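Local coordinates for protein 2,5-dihydroxypyridine 5,6-dioxygenase (Pseudomonas putida KT2440, PDB 7CUP) that uses iron and O2 to open the ring of 2,5-dihydroxypyridine between carbons 5 and 6, giving N-formylmaleamate in the aerobic breakdown of nicotinate, at residues I231-I239 against D257-H265; N70-D78 against K312-D320. All coordinates share one frame; numbering follows the deposited sequence.

Contact 1 of 2, residues I231-I239 against D257-H265; sequences IEKGFITGI and DPEVYGISH. With FE (Fe (III) ion), chain G.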
loop_
_atom_site.group_PDB
_atom_site.type_symbol
_atom_site.label_atom_id
_atom_site.label_comp_id
_atom_site.label_asym_id
_atom_site.label_seq_id
_atom_site.Cartn_x
_atom_site.Cartn_y
_atom_site.Cartn_z
ATOM N N ILE A 231 9.399 12.314 -49.806
ATOM C CA ILE A 231 9.522 13.627 -49.108
ATOM C C ILE A 231 9.790 14.708 -50.161
ATOM O O ILE A 231 10.717 14.528 -50.970
ATOM C CB ILE A 231 10.642 13.547 -48.054
ATOM C CG1 ILE A 231 10.281 12.534 -46.959
ATOM C CG2 ILE A 231 10.959 14.912 -47.469
ATOM C CD1 ILE A 231 11.473 11.741 -46.486
ATOM N N GLU A 232 9.014 15.789 -50.135
ATOM C CA GLU A 232 9.207 16.965 -51.022
ATOM C C GLU A 232 9.100 18.222 -50.159
ATOM O O GLU A 232 8.093 18.368 -49.405
ATOM C CB GLU A 232 8.197 16.950 -52.175
ATOM C CG GLU A 232 8.383 15.794 -53.147
ATOM C CD GLU A 232 7.134 15.483 -53.957
ATOM O OE1 GLU A 232 6.442 16.439 -54.356
ATOM O OE2 GLU A 232 6.831 14.289 -54.151
ATOM N N LYS A 233 10.122 19.071 -50.244
ATOM C CA LYS A 233 10.152 20.384 -49.565
ATOM C C LYS A 233 9.818 20.125 -48.094
ATOM O O LYS A 233 8.850 20.714 -47.592
ATOM C CB LYS A 233 9.157 21.342 -50.224
ATOM C CG LYS A 233 9.407 21.658 -51.695
ATOM C CD LYS A 233 8.263 22.444 -52.347
ATOM C CE LYS A 233 7.034 21.595 -52.627
ATOM N NZ LYS A 233 5.773 22.361 -52.480
ATOM N N GLY A 234 10.540 19.189 -47.476
ATOM C CA GLY A 234 10.498 18.945 -46.018
ATOM C C GLY A 234 9.256 18.217 -45.534
ATOM O O GLY A 234 9.125 18.094 -44.300
ATOM N N PHE A 235 8.379 17.747 -46.424
ATOM C CA PHE A 235 7.141 17.027 -46.049
ATOM C C PHE A 235 7.065 15.645 -46.722
ATOM O O PHE A 235 7.458 15.463 -47.885
ATOM C CB PHE A 235 5.914 17.876 -46.373
ATOM C CG PHE A 235 5.668 18.986 -45.389
ATOM C CD1 PHE A 235 6.436 20.138 -45.424
ATOM C CD2 PHE A 235 4.717 18.855 -44.397
ATOM C CE1 PHE A 235 6.246 21.151 -44.500
ATOM C CE2 PHE A 235 4.500 19.887 -43.498
ATOM C CZ PHE A 235 5.270 21.028 -43.547
ATOM N N ILE A 236 6.542 14.672 -45.979
ATOM C CA ILE A 236 6.117 13.352 -46.515
ATOM C C ILE A 236 4.894 13.590 -47.405
ATOM O O ILE A 236 3.865 14.079 -46.911
ATOM C CB ILE A 236 5.832 12.349 -45.372
ATOM C CG1 ILE A 236 7.089 12.040 -44.556
ATOM C CG2 ILE A 236 5.213 11.084 -45.942
ATOM C CD1 ILE A 236 6.805 11.445 -43.179
ATOM N N THR A 237 4.997 13.259 -48.688
ATOM C CA THR A 237 3.882 13.417 -49.661
ATOM C C THR A 237 3.374 12.049 -50.100
ATOM O O THR A 237 2.248 11.984 -50.638
ATOM C CB THR A 237 4.325 14.274 -50.847
ATOM O OG1 THR A 237 5.457 13.586 -51.385
ATOM C CG2 THR A 237 4.647 15.691 -50.418
ATOM N N GLY A 238 4.129 10.988 -49.835
ATOM C CA GLY A 238 3.696 9.628 -50.172
ATOM C C GLY A 238 4.101 8.653 -49.088
ATOM O O GLY A 238 5.246 8.731 -48.671
ATOM N N ILE A 239 3.208 7.727 -48.744
ATOM C CA ILE A 239 3.494 6.561 -47.861
ATOM C C ILE A 239 2.985 5.282 -48.546
ATOM O O ILE A 239 1.739 5.120 -48.689
ATOM C CB ILE A 239 2.863 6.781 -46.476
ATOM C CG1 ILE A 239 3.314 8.111 -45.864
ATOM C CG2 ILE A 239 3.156 5.586 -45.578
ATOM C CD1 ILE A 239 2.647 8.454 -44.534
ATOM N N ASP A 257 -4.600 16.902 -39.752
ATOM C CA ASP A 257 -3.675 18.055 -39.702
ATOM C C ASP A 257 -2.525 17.780 -40.652
ATOM O O ASP A 257 -1.802 16.805 -40.478
ATOM C CB ASP A 257 -3.138 18.298 -38.296
ATOM C CG ASP A 257 -2.317 19.573 -38.145
ATOM O OD1 ASP A 257 -2.053 20.247 -39.176
ATOM O OD2 ASP A 257 -1.917 19.870 -36.987
ATOM N N PRO A 258 -2.328 18.621 -41.690
ATOM C CA PRO A 258 -1.195 18.438 -42.601
ATOM C C PRO A 258 0.188 18.624 -41.960
ATOM O O PRO A 258 1.155 18.179 -42.527
ATOM C CB PRO A 258 -1.453 19.454 -43.732
ATOM C CG PRO A 258 -2.477 20.425 -43.193
ATOM C CD PRO A 258 -3.240 19.699 -42.103
ATOM N N GLU A 259 0.289 19.267 -40.800
ATOM C CA GLU A 259 1.612 19.471 -40.139
ATOM C C GLU A 259 2.251 18.127 -39.768
ATOM O O GLU A 259 3.487 18.068 -39.746
ATOM C CB GLU A 259 1.449 20.327 -38.894
ATOM C CG GLU A 259 1.126 21.772 -39.202
ATOM C CD GLU A 259 1.244 22.667 -37.979
ATOM O OE1 GLU A 259 1.295 23.905 -38.160
ATOM O OE2 GLU A 259 1.313 22.123 -36.841
ATOM N N VAL A 260 1.452 17.072 -39.546
ATOM C CA VAL A 260 1.948 15.741 -39.048
ATOM C C VAL A 260 3.033 15.217 -40.009
ATOM O O VAL A 260 3.973 14.546 -39.527
ATOM C CB VAL A 260 0.812 14.714 -38.830
ATOM C CG1 VAL A 260 -0.309 15.286 -37.988
ATOM C CG2 VAL A 260 0.214 14.158 -40.108
ATOM N N TYR A 261 2.958 15.556 -41.308
ATOM C CA TYR A 261 3.828 14.981 -42.373
ATOM C C TYR A 261 5.171 15.710 -42.450
ATOM O O TYR A 261 6.035 15.316 -43.248
ATOM C CB TYR A 261 3.088 14.955 -43.718
ATOM C CG TYR A 261 1.806 14.177 -43.656
ATOM C CD1 TYR A 261 1.831 12.798 -43.505
ATOM C CD2 TYR A 261 0.575 14.816 -43.662
ATOM C CE1 TYR A 261 0.661 12.072 -43.403
ATOM C CE2 TYR A 261 -0.611 14.108 -43.535
ATOM C CZ TYR A 261 -0.565 12.728 -43.405
ATOM O OH TYR A 261 -1.719 12.011 -43.261
ATOM N N GLY A 262 5.390 16.726 -41.628
ATOM C CA GLY A 262 6.654 17.480 -41.683
ATOM C C GLY A 262 7.815 16.700 -41.079
ATOM O O GLY A 262 7.657 16.159 -39.977
ATOM N N ILE A 263 8.974 16.709 -41.727
ATOM C CA ILE A 263 10.202 16.119 -41.154
ATOM C C ILE A 263 10.748 17.071 -40.096
ATOM O O ILE A 263 10.908 18.292 -40.370
ATOM C CB ILE A 263 11.241 15.790 -42.219
ATOM C CG1 ILE A 263 10.668 14.856 -43.287
ATOM C CG2 ILE A 263 12.476 15.200 -41.571
ATOM C CD1 ILE A 263 10.184 13.494 -42.769
ATOM N N SER A 264 10.986 16.519 -38.906
ATOM C CA SER A 264 11.539 17.236 -37.734
ATOM C C SER A 264 13.018 16.875 -37.611
ATOM O O SER A 264 13.782 17.195 -38.519
ATOM C CB SER A 264 10.733 16.933 -36.492
ATOM O OG SER A 264 9.623 17.820 -36.422
ATOM N N HIS A 265 13.442 16.239 -36.526
ATOM C CA HIS A 265 14.886 16.105 -36.244
ATOM C C HIS A 265 15.443 14.935 -37.050
ATOM O O HIS A 265 14.671 14.024 -37.428
ATOM C CB HIS A 265 15.157 16.085 -34.733
ATOM C CG HIS A 265 14.543 14.953 -33.996
ATOM N ND1 HIS A 265 15.132 13.705 -33.948
ATOM C CD2 HIS A 265 13.419 14.885 -33.256
ATOM C CE1 HIS A 265 14.386 12.897 -33.218
ATOM N NE2 HIS A 265 13.327 13.600 -32.790
HETATM FE FE FE G . 11.154 13.255 -32.537
HETATM O O HOH W 1 10.867 19.476 -42.824
HETATM O O HOH W 2 10.291 15.438 -32.422
HETATM O O HOH W 3 11.766 12.929 -30.329
#
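Pro258 meets Phe235 through its carbonyl, with the O at the edge of the phenyl ring near its plane, 3.9 Å from CE2. At Tyr261 the backbone takes over: its O accepts from Ile236 N at 2.9 Å. The Tyr261 side chain leans back on the same partner, CB 4.1 Å from Ile236 CB, while Ile239 CD1 touches the ring further out at CE1. Gly262 slides under one face of Phe235, with its CA 3.9 Å from the ring centroid in a CH-pi contact. With CG of Phe235 anti to its carbonyl carbon (chi1 -77°), the ring folds over this glycine, where a CB would be tight against CE2. Ile263 N then gives a 2.9 Å bond to Gly234 O, and one water joins that oxygen to Ile263 O. The Ile263 side chain crosses those of Ile231 and Ile236 at about right angles, its CD1 reaching Ile236 CG1 at 3.9 Å. Two residues on, His265 NE2 binds the iron at 2.2 Å. At the centre is a single antiparallel bridge, Phe235 with Gly262, joining the second strand of a beta hairpin with a type I' turn to the start of the strand that bears a metal ligand.

Contact 2 of 2, residues N70-D78 against K312-D320; sequences NDMTAYCGD and KRKTPCHLD. With FE (Fe (III) ion), chain G.
His318 and Thr73 meet at the inner end of the contact, where His318 ND1 donates to Thr73 O across 2.8 Å. The acceptor lies close to the imidazole plane, at the ring's edge, while NE2 of the same ring binds the iron at 2.2 Å. Held at both nitrogens, the ring has little freedom to turn. Its CG is anti to the backbone N (chi1 171°), which carries it out toward the 70-78 loop and the metal. Asp320 OD1 is a second iron ligand at 2.3 Å; its OD2 takes a bond from an iron-bound water and a salt bridge from Arg293. His265, Ser302 and two waters complete the six ligands.

Beside the imidazole, Cys76 SG rests on His318 CB at 3.8 Å and approaches the ring obliquely. The backbones meet in a single antiparallel bridge, Tyr75 with Cys317, and Cys76 N donates to Pro316 O at 2.9 Å. A water joins Ala74 O to His318 O. Pro316 CB sits over the centre of the Tyr75 ring, 3.3 Å from its centroid; the ring swings back to reach it although Tyr75 CB points away. An alanine in place of Tyr75 takes away the ring against Pro316 CB, and would probably leave a gap beside the bridge and the proline less firmly packed.

Further out, Asp71 OD1 accepts from Thr73 N at 2.9 Å, closing an Asx turn, and also from Thr73 OG1; the two bonds probably help to place the Thr73 carbonyl. Asp71 OD2 forms a salt bridge with Lys220. Chemically, the 70-78 loop supplies no ligand but serves as second shell: a peptide carbonyl accepts the hydrogen bond of His318 ND1-H, which is consistent with NE2 being the nitrogen presented to the iron, and would probably make the ring a somewhat stronger donor.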
loop_
_atom_site.group_PDB
_atom_site.type_symbol
_atom_site.label_atom_id
_atom_site.label_comp_id
_atom_site.label_asym_id
_atom_site.label_seq_id
_atom_site.Cartn_x
_atom_site.Cartn_y
_atom_site.Cartn_z
ATOM N N ASN A 70 -0.150 4.639 -24.054
ATOM C CA ASN A 70 0.360 5.202 -22.776
ATOM C C ASN A 70 1.693 5.928 -23.025
ATOM O O ASN A 70 2.246 6.489 -22.080
ATOM C CB ASN A 70 0.469 4.088 -21.731
ATOM C CG ASN A 70 -0.870 3.425 -21.521
ATOM O OD1 ASN A 70 -1.042 2.222 -21.758
ATOM N ND2 ASN A 70 -1.842 4.232 -21.147
ATOM N N ASP A 71 2.189 5.927 -24.260
ATOM C CA ASP A 71 3.516 6.502 -24.589
ATOM C C ASP A 71 3.352 8.018 -24.686
ATOM O O ASP A 71 2.693 8.521 -25.601
ATOM C CB ASP A 71 4.150 5.880 -25.834
ATOM C CG ASP A 71 5.605 6.292 -26.019
ATOM O OD1 ASP A 71 5.917 7.485 -25.797
ATOM O OD2 ASP A 71 6.409 5.415 -26.360
ATOM N N MET A 72 4.000 8.728 -23.790
ATOM C CA MET A 72 3.800 10.191 -23.667
ATOM C C MET A 72 4.537 10.960 -24.763
ATOM O O MET A 72 4.209 12.129 -24.921
ATOM C CB MET A 72 4.245 10.648 -22.287
ATOM C CG MET A 72 3.235 10.157 -21.258
ATOM S SD MET A 72 3.329 11.029 -19.708
ATOM C CE MET A 72 3.540 12.729 -20.247
ATOM N N THR A 73 5.401 10.314 -25.550
ATOM C CA THR A 73 6.042 10.927 -26.752
ATOM C C THR A 73 5.049 10.970 -27.919
ATOM O O THR A 73 5.322 11.702 -28.891
ATOM C CB THR A 73 7.311 10.183 -27.198
ATOM O OG1 THR A 73 6.938 8.952 -27.823
ATOM C CG2 THR A 73 8.255 9.943 -26.042
ATOM N N ALA A 74 3.952 10.214 -27.842
ATOM C CA ALA A 74 2.987 10.077 -28.953
ATOM C C ALA A 74 2.249 11.405 -29.211
ATOM O O ALA A 74 1.889 11.672 -30.374
ATOM C CB ALA A 74 2.035 8.956 -28.630
ATOM N N TYR A 75 2.015 12.228 -28.185
ATOM C CA TYR A 75 1.112 13.400 -28.275
ATOM C C TYR A 75 1.728 14.655 -27.638
ATOM O O TYR A 75 1.640 14.825 -26.395
ATOM C CB TYR A 75 -0.223 13.104 -27.611
ATOM C CG TYR A 75 -1.320 14.024 -28.079
ATOM C CD1 TYR A 75 -1.466 15.301 -27.548
ATOM C CD2 TYR A 75 -2.196 13.618 -29.065
ATOM C CE1 TYR A 75 -2.478 16.147 -27.972
ATOM C CE2 TYR A 75 -3.215 14.450 -29.498
ATOM C CZ TYR A 75 -3.346 15.720 -28.963
ATOM O OH TYR A 75 -4.350 16.516 -29.412
ATOM N N CYS A 76 2.253 15.548 -28.485
ATOM C CA CYS A 76 2.951 16.803 -28.092
ATOM C C CYS A 76 1.934 17.936 -28.045
ATOM O O CYS A 76 1.601 18.491 -29.085
ATOM C CB CYS A 76 4.081 17.129 -29.063
ATOM S SG CYS A 76 5.328 15.826 -29.104
ATOM N N GLY A 77 1.400 18.207 -26.871
ATOM C CA GLY A 77 0.511 19.359 -26.683
ATOM C C GLY A 77 0.883 20.140 -25.451
ATOM O O GLY A 77 2.077 20.248 -25.152
ATOM N N ASP A 78 -0.137 20.655 -24.773
ATOM C CA ASP A 78 -0.009 21.279 -23.445
ATOM C C ASP A 78 0.552 20.209 -22.520
ATOM O O ASP A 78 0.599 19.017 -22.901
ATOM C CB ASP A 78 -1.348 21.866 -22.993
ATOM C CG ASP A 78 -1.811 23.015 -23.872
ATOM O OD1 ASP A 78 -1.021 23.473 -24.706
ATOM O OD2 ASP A 78 -2.971 23.418 -23.738
ATOM N N LYS A 312 7.567 26.156 -37.385
ATOM C CA LYS A 312 6.151 26.614 -37.498
ATOM C C LYS A 312 5.179 25.587 -36.905
ATOM O O LYS A 312 4.091 25.973 -36.470
ATOM C CB LYS A 312 5.811 26.881 -38.968
ATOM C CG LYS A 312 6.753 27.871 -39.642
ATOM C CD LYS A 312 6.943 27.643 -41.120
ATOM C CE LYS A 312 5.758 28.082 -41.952
ATOM N NZ LYS A 312 6.150 28.263 -43.371
ATOM N N ARG A 313 5.566 24.323 -36.848
ATOM C CA ARG A 313 4.616 23.210 -36.590
ATOM C C ARG A 313 4.461 22.961 -35.079
ATOM O O ARG A 313 5.473 22.691 -34.417
ATOM C CB ARG A 313 5.126 22.006 -37.378
ATOM C CG ARG A 313 5.246 22.272 -38.876
ATOM C CD ARG A 313 5.238 20.954 -39.623
ATOM N NE ARG A 313 6.380 20.184 -39.167
ATOM C CZ ARG A 313 7.631 20.378 -39.574
ATOM N NH1 ARG A 313 7.913 21.295 -40.489
ATOM N NH2 ARG A 313 8.607 19.635 -39.080
ATOM N N LYS A 314 3.235 23.023 -34.546
ATOM C CA LYS A 314 2.964 22.641 -33.130
ATOM C C LYS A 314 2.030 21.417 -33.051
ATOM O O LYS A 314 1.462 21.183 -31.973
ATOM C CB LYS A 314 2.393 23.834 -32.361
ATOM C CG LYS A 314 0.984 24.263 -32.756
ATOM C CD LYS A 314 0.173 24.885 -31.615
ATOM C CE LYS A 314 0.963 25.812 -30.705
ATOM N NZ LYS A 314 1.771 26.799 -31.469
ATOM N N THR A 315 1.877 20.664 -34.137
ATOM C CA THR A 315 0.949 19.501 -34.239
ATOM C C THR A 315 1.330 18.472 -33.174
ATOM O O THR A 315 2.504 18.311 -32.866
ATOM C CB THR A 315 0.973 18.894 -35.648
ATOM O OG1 THR A 315 -0.060 17.918 -35.742
ATOM C CG2 THR A 315 2.296 18.250 -35.987
ATOM N N PRO A 316 0.358 17.814 -32.510
ATOM C CA PRO A 316 0.672 16.845 -31.461
ATOM C C PRO A 316 1.230 15.516 -31.986
ATOM O O PRO A 316 1.896 14.833 -31.239
ATOM C CB PRO A 316 -0.688 16.583 -30.814
ATOM C CG PRO A 316 -1.677 16.834 -31.920
ATOM C CD PRO A 316 -1.088 17.984 -32.699
ATOM N N CYS A 317 0.930 15.160 -33.236
ATOM C CA CYS A 317 1.344 13.851 -33.809
ATOM C C CYS A 317 2.869 13.799 -33.985
ATOM O O CYS A 317 3.410 14.563 -34.784
ATOM C CB CYS A 317 0.637 13.601 -35.126
ATOM S SG CYS A 317 1.018 11.986 -35.839
ATOM N N HIS A 318 3.536 12.881 -33.286
ATOM C CA HIS A 318 5.011 12.773 -33.251
ATOM C C HIS A 318 5.456 11.321 -33.469
ATOM O O HIS A 318 5.057 10.431 -32.673
ATOM C CB HIS A 318 5.500 13.331 -31.920
ATOM C CG HIS A 318 6.946 13.075 -31.712
ATOM N ND1 HIS A 318 7.405 12.203 -30.757
ATOM C CD2 HIS A 318 8.018 13.517 -32.388
ATOM C CE1 HIS A 318 8.712 12.130 -30.825
ATOM N NE2 HIS A 318 9.107 12.932 -31.809
ATOM N N LEU A 319 6.293 11.084 -34.482
ATOM C CA LEU A 319 6.937 9.762 -34.730
ATOM C C LEU A 319 8.455 9.908 -34.688
ATOM O O LEU A 319 8.968 10.946 -35.147
ATOM C CB LEU A 319 6.499 9.208 -36.087
ATOM C CG LEU A 319 4.993 9.096 -36.289
ATOM C CD1 LEU A 319 4.705 8.590 -37.697
ATOM C CD2 LEU A 319 4.341 8.185 -35.249
ATOM N N ASP A 320 9.123 8.933 -34.067
ATOM C CA ASP A 320 10.588 8.707 -34.108
ATOM C C ASP A 320 10.798 7.412 -34.862
ATOM O O ASP A 320 10.149 6.388 -34.508
ATOM C CB ASP A 320 11.214 8.668 -32.717
ATOM C CG ASP A 320 11.356 10.054 -32.121
ATOM O OD1 ASP A 320 11.395 10.997 -32.901
ATOM O OD2 ASP A 320 11.382 10.173 -30.890
HETATM FE FE FE G . 11.154 13.255 -32.537
HETATM O O HOH W 4 2.160 10.024 -32.216
HETATM O O HOH W 3 11.766 12.929 -30.329
HETATM O O HOH W 2 10.291 15.438 -32.422
#

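From the N terminus, the chain leaves strand 53-58 of the parallel sheet and enters loop 70-78, the first half of contact 2. More than two hundred residues later, 312-320 returns to close that loop. Contact 1 is nested within it: hairpin 231-239 meets 257-265 after a short excursion through helix 243-253. It ties the three-stranded sheet of the hairpin to strand 263-269, whereas contact 2 ties the loop to the residues leading into strand 319-323. Both strands belong to one five-stranded antiparallel sheet, with 299-303, the strand of Ser302, between them. The contacts share the iron and its two waters, and a probable hydrogen bond from Thr315 to Asp257 joins them directly.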